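Local coordinates for uncharacterized protein (Vanderwaltozyma polyspora, PDB 5THE) that is the C-terminal lobe of a budding-yeast Argonaute and probably binds RNA, with a Piwi domain of the RNase H clan, at residues K360-K363 with E364-K368; E179-P182 with S183-I187. All blocks are in the same frame, centred on the assembly; numbering follows the deposited sequence.

Interaction 1: K360-K363 with E364-K368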
loop_
_atom_site.group_PDB
_atom_site.type_symbol
_atom_site.label_atom_id
_atom_site.label_comp_id
_atom_site.label_asym_id
_atom_site.label_seq_id
_atom_site.Cartn_x
_atom_site.Cartn_y
_atom_site.Cartn_z
ATOM N N LYS A 360 -14.098 -13.618 12.790
ATOM C CA LYS A 360 -14.129 -14.204 14.131
ATOM C C LYS A 360 -12.752 -14.182 14.782
ATOM O O LYS A 360 -12.626 -13.903 15.979
ATOM C CB LYS A 360 -14.649 -15.643 14.073
ATOM C CG LYS A 360 -14.631 -16.365 15.432
ATOM C CD LYS A 360 -15.064 -17.832 15.306
ATOM C CE LYS A 360 -14.662 -18.619 16.550
ATOM N NZ LYS A 360 -15.396 -19.897 16.702
ATOM N N SER A 361 -11.705 -14.479 14.014
ATOM C CA SER A 361 -10.364 -14.427 14.580
ATOM C C SER A 361 -10.014 -13.018 15.040
ATOM O O SER A 361 -9.390 -12.837 16.092
ATOM C CB SER A 361 -9.346 -14.929 13.564
ATOM O OG SER A 361 -8.035 -14.720 14.052
ATOM N N ILE A 362 -10.412 -12.004 14.270
ATOM C CA ILE A 362 -10.147 -10.626 14.669
ATOM C C ILE A 362 -10.865 -10.302 15.973
ATOM O O ILE A 362 -10.270 -9.755 16.907
ATOM C CB ILE A 362 -10.548 -9.652 13.544
ATOM C CG1 ILE A 362 -9.589 -9.806 12.359
ATOM C CG2 ILE A 362 -10.552 -8.217 14.049
ATOM C CD1 ILE A 362 -10.003 -9.022 11.128
ATOM N N LYS A 363 -12.160 -10.631 16.057
ATOM C CA LYS A 363 -12.918 -10.233 17.241
ATOM C C LYS A 363 -12.433 -10.980 18.478
ATOM O O LYS A 363 -12.322 -10.398 19.563
ATOM C CB LYS A 363 -14.408 -10.466 17.017
ATOM C CG LYS A 363 -15.044 -9.530 15.991
ATOM C CD LYS A 363 -16.541 -9.728 15.953
ATOM C CE LYS A 363 -17.205 -9.201 17.215
ATOM N NZ LYS A 363 -17.171 -7.715 17.307
ATOM N N GLU A 364 -12.093 -12.258 18.321
ATOM C CA GLU A 364 -11.658 -13.040 19.472
ATOM C C GLU A 364 -10.251 -12.658 19.899
ATOM O O GLU A 364 -9.957 -12.603 21.102
ATOM C CB GLU A 364 -11.772 -14.531 19.151
ATOM C CG GLU A 364 -13.245 -14.909 18.975
ATOM C CD GLU A 364 -13.508 -16.385 18.834
ATOM O OE1 GLU A 364 -12.574 -17.136 18.466
ATOM O OE2 GLU A 364 -14.674 -16.779 19.084
ATOM N N SER A 365 -9.375 -12.352 18.938
ATOM C CA SER A 365 -8.023 -11.923 19.298
ATOM C C SER A 365 -8.038 -10.576 20.012
ATOM O O SER A 365 -7.350 -10.401 21.023
ATOM C CB SER A 365 -7.129 -11.864 18.063
ATOM O OG SER A 365 -7.010 -13.154 17.478
ATOM N N VAL A 366 -8.812 -9.605 19.513
ATOM C CA VAL A 366 -8.810 -8.317 20.201
ATOM C C VAL A 366 -9.542 -8.428 21.529
ATOM O O VAL A 366 -9.273 -7.653 22.456
ATOM C CB VAL A 366 -9.402 -7.185 19.334
ATOM C CG1 VAL A 366 -8.700 -7.110 17.971
ATOM C CG2 VAL A 366 -10.904 -7.335 19.180
ATOM N N ARG A 367 -10.474 -9.382 21.658
ATOM C CA ARG A 367 -11.071 -9.617 22.965
ATOM C C ARG A 367 -9.999 -9.962 23.994
ATOM O O ARG A 367 -10.099 -9.560 25.164
ATOM C CB ARG A 367 -12.119 -10.727 22.881
ATOM C CG ARG A 367 -12.743 -11.065 24.239
ATOM C CD ARG A 367 -13.812 -12.148 24.120
ATOM N NE ARG A 367 -14.263 -12.624 25.424
ATOM C CZ ARG A 367 -13.808 -13.723 26.019
ATOM N NH1 ARG A 367 -12.882 -14.465 25.429
ATOM N NH2 ARG A 367 -14.279 -14.083 27.207
ATOM N N LYS A 368 -8.958 -10.668 23.561
ATOM C CA LYS A 368 -7.849 -11.046 24.424
ATOM C C LYS A 368 -6.809 -9.932 24.531
ATOM O O LYS A 368 -6.365 -9.603 25.632
ATOM C CB LYS A 368 -7.200 -12.326 23.900
ATOM C CG LYS A 368 -5.984 -12.765 24.726
ATOM C CD LYS A 368 -5.104 -13.757 23.979
ATOM C CE LYS A 368 -3.836 -14.089 24.764
ATOM N NZ LYS A 368 -4.099 -14.833 26.037
#
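Ser-365 grips the carbonyl oxygen of Ser-361 twice. Its backbone N donates to Ser-361 O at 2.9 Å and its hydroxyl OG to the same Ser-361 O at 2.8 Å, from opposite faces of the carbonyl plane. With OG set beside its own backbone N (chi1 -62°), serine's short hydroxyl can reach the carbonyl one turn back. Around this pair run the regular i to i+4 bonds, Glu-364 N to Lys-360 O, Val-366 N to Ile-362 O and Arg-367 N to Lys-363 O. Lysine and glutamate four apart lie on the same side of a helix, so their opposite charges can approach: Lys-360 and Glu-364 run at a slant to each other, with Lys-360 CE 3.1 Å from Glu-364 OE2, while Lys-360 NZ keeps a long salt bridge of 4.0 Å to Glu-364 OE2. Ser-361 OG hydrogen-bonds to Gly-317 N, and Lys-363 NZ forms salt bridges with Glu-460 and Asp-380. The buried Ile-362 and Val-366 meet loosely, Ile-362 CG2 to Val-366 CG1 at 4.5 Å. Val-366 also touches Met-320 and Leu-324, so helix 351-373, the crossover between parallel strands 339-344 and 383-389 in the Piwi domain, packs against helix 320-329.

Interaction 2: E179-P182 with S183-I187; sequences ENIP and SNTYI
From Ile-181 to Ser-183 the backbone is extended, and at Asn-184 it turns through a left-handed helical conformation (phi 59°, psi 38°) into the strand that starts at Thr-185, which brings Thr-185 back beside Ile-181 and Pro-182. Thr-185 meets both with different branches. Its methyl CG2 lies 3.8 Å from Ile-181 CG1, an apolar touch in which the two side chains are set obliquely to each other; CG1 of the isoleucine stands opposite its backbone N (chi1 -157°), which carries that branch to the methyl. The hydroxyl branch faces the polar backbone instead: Thr-185 OG1 is 3.1 Å from Pro-182 O and 3.3 Å from Ser-183 O, two carbonyls within range of a single hydroxyl proton. Threonine suits this place because its CB carries a methyl and a hydroxyl, one for each neighbour. A water adds a link across the bend, accepting from Thr-185 N at 2.9 Å and donating weakly to Pro-182 O at 3.4 Å. Pro-182 suits the extended approach, since its ring restricts phi to the value such a run needs and it has no N-H that would need a partner. A valine in place of Thr-185 would probably leave the carbonyl oxygens of Pro-182 and Ser-183 facing a methyl, without the hydroxyl now near them. Asn-184, a residue type that readily adopts left-handed angles, bonds through ND2 to Gln-76 O and so ties the bend to the chain just before strand 77-85. The bend thus leads from helix 169-179 into strand 185-191, which runs parallel to and between strands 77-85 and 215-219, a sheet consistent with the MID domain that precedes Piwi in Argonautes, with Tyr-186 directed onto helix 228-241.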
loop_
_atom_site.group_PDB
_atom_site.type_symbol
_atom_site.label_atom_id
_atom_site.label_comp_id
_atom_site.label_asym_id
_atom_site.label_seq_id
_atom_site.Cartn_x
_atom_site.Cartn_y
_atom_site.Cartn_z
ATOM N N GLU A 179 26.860 -3.245 9.545
ATOM C CA GLU A 179 27.180 -3.207 10.973
ATOM C C GLU A 179 27.916 -1.927 11.359
ATOM O O GLU A 179 27.859 -1.505 12.518
ATOM C CB GLU A 179 28.028 -4.421 11.373
ATOM C CG GLU A 179 27.469 -5.769 10.972
ATOM C CD GLU A 179 28.515 -6.738 10.550
ATOM O OE1 GLU A 179 29.667 -6.308 10.419
ATOM O OE2 GLU A 179 28.174 -7.921 10.328
ATOM N N ASN A 180 28.602 -1.293 10.412
ATOM C CA ASN A 180 29.358 -0.079 10.680
ATOM C C ASN A 180 28.614 1.178 10.268
ATOM O O ASN A 180 29.188 2.270 10.334
ATOM C CB ASN A 180 30.706 -0.122 9.961
ATOM C CG ASN A 180 31.618 -1.204 10.494
ATOM O OD1 ASN A 180 31.306 -1.866 11.484
ATOM N ND2 ASN A 180 32.762 -1.383 9.839
ATOM N N ILE A 181 27.362 1.057 9.848
ATOM C CA ILE A 181 26.684 2.208 9.240
ATOM C C ILE A 181 26.434 3.275 10.307
ATOM O O ILE A 181 25.961 2.949 11.410
ATOM C CB ILE A 181 25.381 1.760 8.562
ATOM C CG1 ILE A 181 24.968 2.767 7.486
ATOM C CG2 ILE A 181 24.257 1.504 9.574
ATOM C CD1 ILE A 181 26.030 2.972 6.415
ATOM N N PRO A 182 26.775 4.540 10.057
ATOM C CA PRO A 182 26.444 5.591 11.028
ATOM C C PRO A 182 24.941 5.730 11.191
ATOM O O PRO A 182 24.152 5.351 10.321
ATOM C CB PRO A 182 27.050 6.856 10.413
ATOM C CG PRO A 182 28.050 6.372 9.415
ATOM C CD PRO A 182 27.551 5.062 8.918
ATOM N N SER A 183 24.546 6.285 12.331
ATOM C CA SER A 183 23.135 6.525 12.584
ATOM C C SER A 183 22.623 7.645 11.679
ATOM O O SER A 183 23.394 8.371 11.040
ATOM C CB SER A 183 22.911 6.894 14.046
ATOM O OG SER A 183 23.612 8.090 14.350
ATOM N N ASN A 184 21.299 7.790 11.635
ATOM C CA ASN A 184 20.675 8.850 10.850
ATOM C C ASN A 184 21.068 8.701 9.378
ATOM O O ASN A 184 21.322 9.681 8.672
ATOM C CB ASN A 184 21.064 10.225 11.415
ATOM C CG ASN A 184 20.450 11.392 10.662
ATOM O OD1 ASN A 184 19.352 11.303 10.116
ATOM N ND2 ASN A 184 21.185 12.501 10.622
ATOM N N THR A 185 21.144 7.455 8.910
ATOM C CA THR A 185 21.612 7.196 7.556
ATOM C C THR A 185 20.579 6.394 6.774
ATOM O O THR A 185 20.102 5.348 7.232
ATOM C CB THR A 185 22.964 6.477 7.570
ATOM O OG1 THR A 185 23.977 7.405 7.965
ATOM C CG2 THR A 185 23.301 5.960 6.190
ATOM N N TYR A 186 20.232 6.911 5.601
ATOM C CA TYR A 186 19.341 6.257 4.659
ATOM C C TYR A 186 20.194 5.690 3.542
ATOM O O TYR A 186 21.041 6.401 2.989
ATOM C CB TYR A 186 18.317 7.252 4.098
ATOM C CG TYR A 186 17.136 6.581 3.443
ATOM C CD1 TYR A 186 17.252 6.007 2.179
ATOM C CD2 TYR A 186 15.909 6.501 4.098
ATOM C CE1 TYR A 186 16.182 5.379 1.580
ATOM C CE2 TYR A 186 14.825 5.877 3.508
ATOM C CZ TYR A 186 14.970 5.316 2.250
ATOM O OH TYR A 186 13.912 4.692 1.653
ATOM N N ILE A 187 19.996 4.417 3.221
ATOM C CA ILE A 187 20.790 3.767 2.190
ATOM C C ILE A 187 20.069 3.855 0.854
ATOM O O ILE A 187 18.888 3.516 0.753
ATOM C CB ILE A 187 21.068 2.302 2.541
ATOM C CG1 ILE A 187 21.997 2.205 3.741
ATOM C CG2 ILE A 187 21.686 1.596 1.332
ATOM C CD1 ILE A 187 21.958 0.849 4.358
HETATM O O HOH W 1 20.746 5.061 10.582
#

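How the interactions relate
Both are local contacts within continuous chain, but they hold different elements: interaction 1 joins successive turns of one helix in the Piwi domain, whereas interaction 2 shapes the link from a helix into a strand of a separate parallel sheet, probably that of the MID domain. Their centres lie about 39 Å apart and their nearest atoms about 29 Å, without touching. Interaction 1 is partly buried, with Ile-362 and Val-366 buried and Glu-364 and Arg-367 exposed, and its backbone is joined by regular i to i+4 bonds. Interaction 2 lies at the surface, where a water and a hydroxyl serve a non-repetitive backbone. Its nearest atom is about 6 Å from the bound nucleic acid, against about 24 Å for interaction 1.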